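Local coordinates for nitrogenase molybdenum-iron protein alpha chain (Clostridium pasteurianum, PDB 4WES) that forms, with the beta chain, the molybdenum-iron component of nitrogenase, which reduces dinitrogen to ammonium at its iron-molybdenum cofactor, at residues A[208-213]-A[301-306]; A[283-288]-A[351-356]. All coordinates share one frame; numbering follows the deposited sequence. Where two conformers were deposited one is given.

Interaction 1: A[208-213]-A[301-306]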
# COMPACT_ATOMS: atom_id res chain seq x y z
N TYR A 208 -15.20 -50.08 4.97
CA TYR A 208 -13.88 -49.55 5.28
C TYR A 208 -13.91 -48.19 5.96
O TYR A 208 -13.17 -47.28 5.60
CB TYR A 208 -13.04 -49.48 4.02
CG TYR A 208 -13.00 -50.79 3.25
CD1 TYR A 208 -12.50 -51.95 3.83
CD2 TYR A 208 -13.49 -50.86 1.97
CE1 TYR A 208 -12.47 -53.14 3.13
CE2 TYR A 208 -13.49 -52.04 1.27
CZ TYR A 208 -12.98 -53.17 1.86
OH TYR A 208 -12.97 -54.33 1.12
N SER A 209 -14.79 -48.06 6.94
CA SER A 209 -15.00 -46.79 7.62
C SER A 209 -14.05 -46.60 8.79
O SER A 209 -13.92 -47.46 9.66
CB SER A 209 -16.45 -46.66 8.10
OG SER A 209 -17.36 -46.36 7.04
N ILE A 210 -13.39 -45.44 8.77
CA ILE A 210 -12.49 -45.04 9.84
C ILE A 210 -12.90 -43.64 10.31
O ILE A 210 -13.50 -42.87 9.58
CB ILE A 210 -11.02 -45.04 9.35
CG1 ILE A 210 -10.77 -44.00 8.27
CG2 ILE A 210 -10.66 -46.43 8.89
CD1 ILE A 210 -10.35 -42.64 8.83
N ASN A 211 -12.50 -43.30 11.54
CA ASN A 211 -12.53 -41.92 12.01
C ASN A 211 -11.11 -41.47 12.30
O ASN A 211 -10.29 -42.27 12.73
CB ASN A 211 -13.28 -41.76 13.31
CG ASN A 211 -14.75 -42.13 13.23
OD1 ASN A 211 -15.43 -41.89 12.23
ND2 ASN A 211 -15.23 -42.76 14.32
N VAL A 212 -10.84 -40.17 12.08
CA VAL A 212 -9.62 -39.57 12.59
C VAL A 212 -9.97 -38.76 13.82
O VAL A 212 -10.71 -37.78 13.75
CB VAL A 212 -8.88 -38.72 11.57
CG1 VAL A 212 -7.53 -38.26 12.13
CG2 VAL A 212 -8.68 -39.46 10.26
N LEU A 213 -9.52 -39.23 14.97
CA LEU A 213 -9.82 -38.60 16.25
C LEU A 213 -8.68 -37.66 16.69
O LEU A 213 -7.50 -38.04 16.61
CB LEU A 213 -10.01 -39.64 17.35
CG LEU A 213 -11.16 -40.65 17.19
CD1 LEU A 213 -11.29 -41.47 18.47
CD2 LEU A 213 -12.46 -39.98 16.81
N LYS A 301 -2.90 -53.55 8.14
CA LYS A 301 -2.82 -54.76 8.94
C LYS A 301 -4.13 -55.02 9.70
O LYS A 301 -4.58 -56.16 9.80
CB LYS A 301 -1.65 -54.70 9.91
CG LYS A 301 -0.29 -54.88 9.24
CD LYS A 301 0.88 -54.57 10.15
CE LYS A 301 2.17 -54.59 9.34
NZ LYS A 301 3.33 -54.24 10.17
N CYS A 302 -4.73 -53.95 10.23
CA CYS A 302 -5.99 -54.10 10.96
C CYS A 302 -7.11 -54.59 10.07
O CYS A 302 -7.89 -55.46 10.48
CB CYS A 302 -6.38 -52.79 11.65
SG CYS A 302 -5.33 -52.28 13.02
N PHE A 303 -7.24 -54.03 8.87
CA PHE A 303 -8.32 -54.40 7.96
C PHE A 303 -8.07 -55.75 7.28
O PHE A 303 -9.02 -56.48 6.95
CB PHE A 303 -8.60 -53.30 6.95
CG PHE A 303 -9.45 -52.19 7.51
CD1 PHE A 303 -8.87 -51.10 8.10
CD2 PHE A 303 -10.81 -52.25 7.48
CE1 PHE A 303 -9.65 -50.10 8.63
CE2 PHE A 303 -11.61 -51.26 8.01
CZ PHE A 303 -11.02 -50.15 8.58
N ASP A 304 -6.80 -56.09 7.05
CA ASP A 304 -6.38 -57.31 6.36
C ASP A 304 -7.24 -57.65 5.15
O ASP A 304 -7.76 -58.75 5.00
CB ASP A 304 -6.34 -58.45 7.36
CG ASP A 304 -5.58 -59.66 6.85
OD1 ASP A 304 -4.75 -59.54 5.91
OD2 ASP A 304 -5.83 -60.73 7.42
N ASP A 305 -7.36 -56.68 4.26
CA ASP A 305 -8.05 -56.79 3.00
C ASP A 305 -7.00 -56.73 1.87
O ASP A 305 -6.24 -55.77 1.78
CB ASP A 305 -9.02 -55.62 2.89
CG ASP A 305 -9.81 -55.61 1.61
OD1 ASP A 305 -9.28 -55.22 0.55
OD2 ASP A 305 -11.00 -55.96 1.64
N PRO A 306 -6.97 -57.74 0.99
CA PRO A 306 -5.87 -57.75 0.02
C PRO A 306 -5.83 -56.53 -0.91
O PRO A 306 -4.74 -56.03 -1.23
CB PRO A 306 -6.11 -59.02 -0.78
CG PRO A 306 -6.88 -59.89 0.15
CD PRO A 306 -7.74 -58.99 0.98
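Tyr-208 has CG anti to its carbonyl carbon (chi1 -52°), and Asp-305 has CG anti to its backbone N (chi1 180°); these torsions set the CG atoms from which the phenol and the carboxylate extend. The tyrosine OH donates to OD2 of Asp-305 across a short 2.6 Å. The donor lies 49° out of the carboxylate plane, so OD2 is met from above, and the carboxylate stands almost perpendicular to the phenol ring. The other oxygen of Asp-305, OD1, caps Leu-308 N at the start of helix 306-334, and the two bonds, one on each oxygen, limit rotation of the carboxylate. A helix N terminus on one oxygen and a phenol on the other would both be expected to stabilise the charged form.

The apolar part is built on Phe-303, in the last turn of helix 289-303, just before Asp-304 leaves helical geometry with positive phi. This helix follows the last strand of a parallel four-stranded sheet in an alpha/beta domain, and its C-terminal end packs here against the start of inner strand 209-215. Phe-303 CE2 lies 3.9 Å from CA of Tyr-208. Its CD2 sits near the plane of the tyrosine ring, at the edge, 4.0 Å from Tyr-208 CD1. Ile-210 adds one branch: CG2 reaches both CZ and CE1 of Phe-303 at 3.8 Å, the two side chains crossing at about a right angle. Ser-209 contributes only backbone, its O lying near the plane of the phenylalanine ring at the edge, 4.1 Å from Phe-303 CZ. The Phe-303 ring also meets that of Tyr-234 and touches Leu-257 of the neighbouring strand 257-260.

Interaction 2: A[283-288]-A[351-356]; sequences KCNFIG and YMNMLK
The backbone O of Ile-287 is gripped by the side chain of Asn-353 and by a water. Asn-353 ND2 donates to it at 2.9 Å with an N-H...O angle of 165°, and Ile-287 O lies close to the amide plane of the donor. Water 1 adds a weak bond to Ile-287 O and accepts from Met-354 N at 2.9 Å, bridging the loop to the backbone of helix 352-357. The loop itself carries an Asx turn: Asn-285 OD1 accepts from Ile-287 N at 3.0 Å, and Gly-288 follows as the N-cap residue of helix 289-303. OD1 also receives Gln-261 NE2, while ND2 of Asn-285 donates to Thr-350 O. The tips of Asn-285 and Asn-353 point at each other with amide planes nearly perpendicular, but their ND2 atoms, 3.3 Å apart, are both donors and form no bond.

The apolar side of the contact is carried by Ile-287, described in one of its two deposited conformers, which makes a CH-pi contact. Its CG2 sits over the ring of Tyr-351, 3.6 Å from the centroid and 10° off the normal, while the phenol OH bonds to Tyr-484 OH. The side chain of Ile-287 is about 7 Å from the iron-sulfur-molybdenum cluster, so this packing lies close to the cluster, although neither Ile-287 nor Tyr-351 is among the pocket residues. Met-354, its chain bent at chi3 (53°), brings CE to 3.7 Å from Ile-287 CG2, and Gly-288 CA lies 3.5 Å from Asn-353 OD1.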
# COMPACT_ATOMS: atom_id res chain seq x y z
N LYS A 283 -3.17 -45.71 17.83
CA LYS A 283 -2.44 -44.45 17.69
C LYS A 283 -1.98 -44.30 16.27
O LYS A 283 -1.50 -45.24 15.67
CB LYS A 283 -1.25 -44.44 18.65
CG LYS A 283 -0.51 -43.09 18.72
CD LYS A 283 -1.35 -42.03 19.42
CE LYS A 283 -0.75 -40.63 19.35
NZ LYS A 283 -0.55 -40.14 17.96
N CYS A 284 -2.19 -43.13 15.69
CA CYS A 284 -1.71 -42.82 14.35
C CYS A 284 -0.79 -41.60 14.40
O CYS A 284 -0.79 -40.83 15.37
CB CYS A 284 -2.85 -42.52 13.37
SG CYS A 284 -3.83 -41.04 13.73
N ASN A 285 -0.01 -41.41 13.34
CA ASN A 285 0.71 -40.16 13.18
C ASN A 285 0.85 -39.87 11.71
O ASN A 285 1.68 -40.47 11.02
CB ASN A 285 2.07 -40.21 13.85
CG ASN A 285 2.76 -38.87 13.74
OD1 ASN A 285 2.12 -37.88 13.45
ND2 ASN A 285 4.07 -38.83 14.00
N PHE A 286 0.06 -38.91 11.25
CA PHE A 286 0.09 -38.50 9.85
C PHE A 286 1.10 -37.38 9.58
O PHE A 286 1.06 -36.77 8.52
CB PHE A 286 -1.30 -38.09 9.37
CG PHE A 286 -2.24 -39.24 9.19
CD1 PHE A 286 -3.18 -39.57 10.17
CD2 PHE A 286 -2.21 -39.98 8.03
CE1 PHE A 286 -4.03 -40.65 9.97
CE2 PHE A 286 -3.08 -41.04 7.84
CZ PHE A 286 -3.99 -41.37 8.82
N ILE A 287 2.04 -37.13 10.50
CA ILE A 287 3.07 -36.13 10.27
C ILE A 287 4.42 -36.82 10.04
O ILE A 287 4.85 -37.68 10.81
CB ILE A 287 3.11 -35.16 11.46
CG1 ILE A 287 1.74 -34.50 11.62
CG2 ILE A 287 4.16 -34.10 11.22
CD1 ILE A 287 1.44 -33.93 12.98
N GLY A 288 5.05 -36.47 8.92
CA GLY A 288 6.31 -37.04 8.51
C GLY A 288 6.15 -38.25 7.65
O GLY A 288 5.25 -39.07 7.88
N TYR A 351 6.04 -34.39 15.52
CA TYR A 351 6.97 -33.81 14.55
C TYR A 351 8.39 -34.42 14.57
O TYR A 351 9.20 -34.11 13.70
CB TYR A 351 7.01 -32.26 14.69
CG TYR A 351 5.86 -31.64 13.93
CD1 TYR A 351 6.08 -31.12 12.67
CD2 TYR A 351 4.57 -31.60 14.44
CE1 TYR A 351 5.04 -30.64 11.91
CE2 TYR A 351 3.50 -31.11 13.69
CZ TYR A 351 3.73 -30.62 12.42
OH TYR A 351 2.72 -30.18 11.61
N MET A 352 8.68 -35.26 15.55
CA MET A 352 10.06 -35.74 15.71
C MET A 352 10.54 -36.57 14.53
O MET A 352 11.71 -36.44 14.12
CB MET A 352 10.18 -36.56 16.99
CG MET A 352 10.26 -35.67 18.22
SD MET A 352 10.37 -36.62 19.73
CE MET A 352 10.75 -35.31 20.89
N ASN A 353 9.70 -37.46 13.99
CA ASN A 353 10.21 -38.34 12.94
C ASN A 353 10.56 -37.59 11.66
O ASN A 353 11.49 -37.97 10.95
CB ASN A 353 9.26 -39.51 12.67
CG ASN A 353 8.05 -39.15 11.81
OD1 ASN A 353 8.11 -39.16 10.58
ND2 ASN A 353 6.95 -38.81 12.44
N MET A 354 9.84 -36.48 11.41
CA MET A 354 10.12 -35.67 10.24
C MET A 354 11.48 -34.99 10.41
O MET A 354 12.33 -35.03 9.51
CB MET A 354 8.99 -34.66 10.05
CG MET A 354 9.20 -33.79 8.82
SD MET A 354 7.71 -33.18 8.08
CE MET A 354 6.88 -32.39 9.46
N LEU A 355 11.71 -34.38 11.57
CA LEU A 355 13.02 -33.77 11.82
C LEU A 355 14.15 -34.80 11.70
O LEU A 355 15.20 -34.51 11.11
CB LEU A 355 13.04 -33.10 13.18
CG LEU A 355 12.13 -31.87 13.29
CD1 LEU A 355 12.15 -31.33 14.70
CD2 LEU A 355 12.53 -30.78 12.31
N LYS A 356 13.92 -35.99 12.25
CA LYS A 356 14.97 -37.00 12.20
C LYS A 356 15.27 -37.40 10.75
O LYS A 356 16.44 -37.56 10.38
CB LYS A 356 14.56 -38.24 12.99
CG LYS A 356 15.67 -39.26 13.11
CD LYS A 356 15.33 -40.39 14.06
CE LYS A 356 16.45 -41.42 14.10
NZ LYS A 356 15.98 -42.63 14.84
O HOH W 1 7.10 -36.09 12.13

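In the fold
From the N terminus, the chain enters interaction 1 at 208-213, on an inner strand of a parallel four-stranded sheet, and passes through the rest of that sheet to 283-288, the first half of interaction 2. Helix 289-303 then runs from there to 301-306, where interaction 1 closes an 87-residue loop. Interaction 2 closes only later, at 351-356, after 62 residues, so the two contacts cross instead of nesting. They sit at opposite ends of helix 289-303: interaction 2 ties its N-terminal lead-in to helix 352-357, which lies between strands 338-343 and 361-367 of the mixed sheet, and interaction 1 ties its C terminus to strand 209-215. Their centres are 20 Å apart.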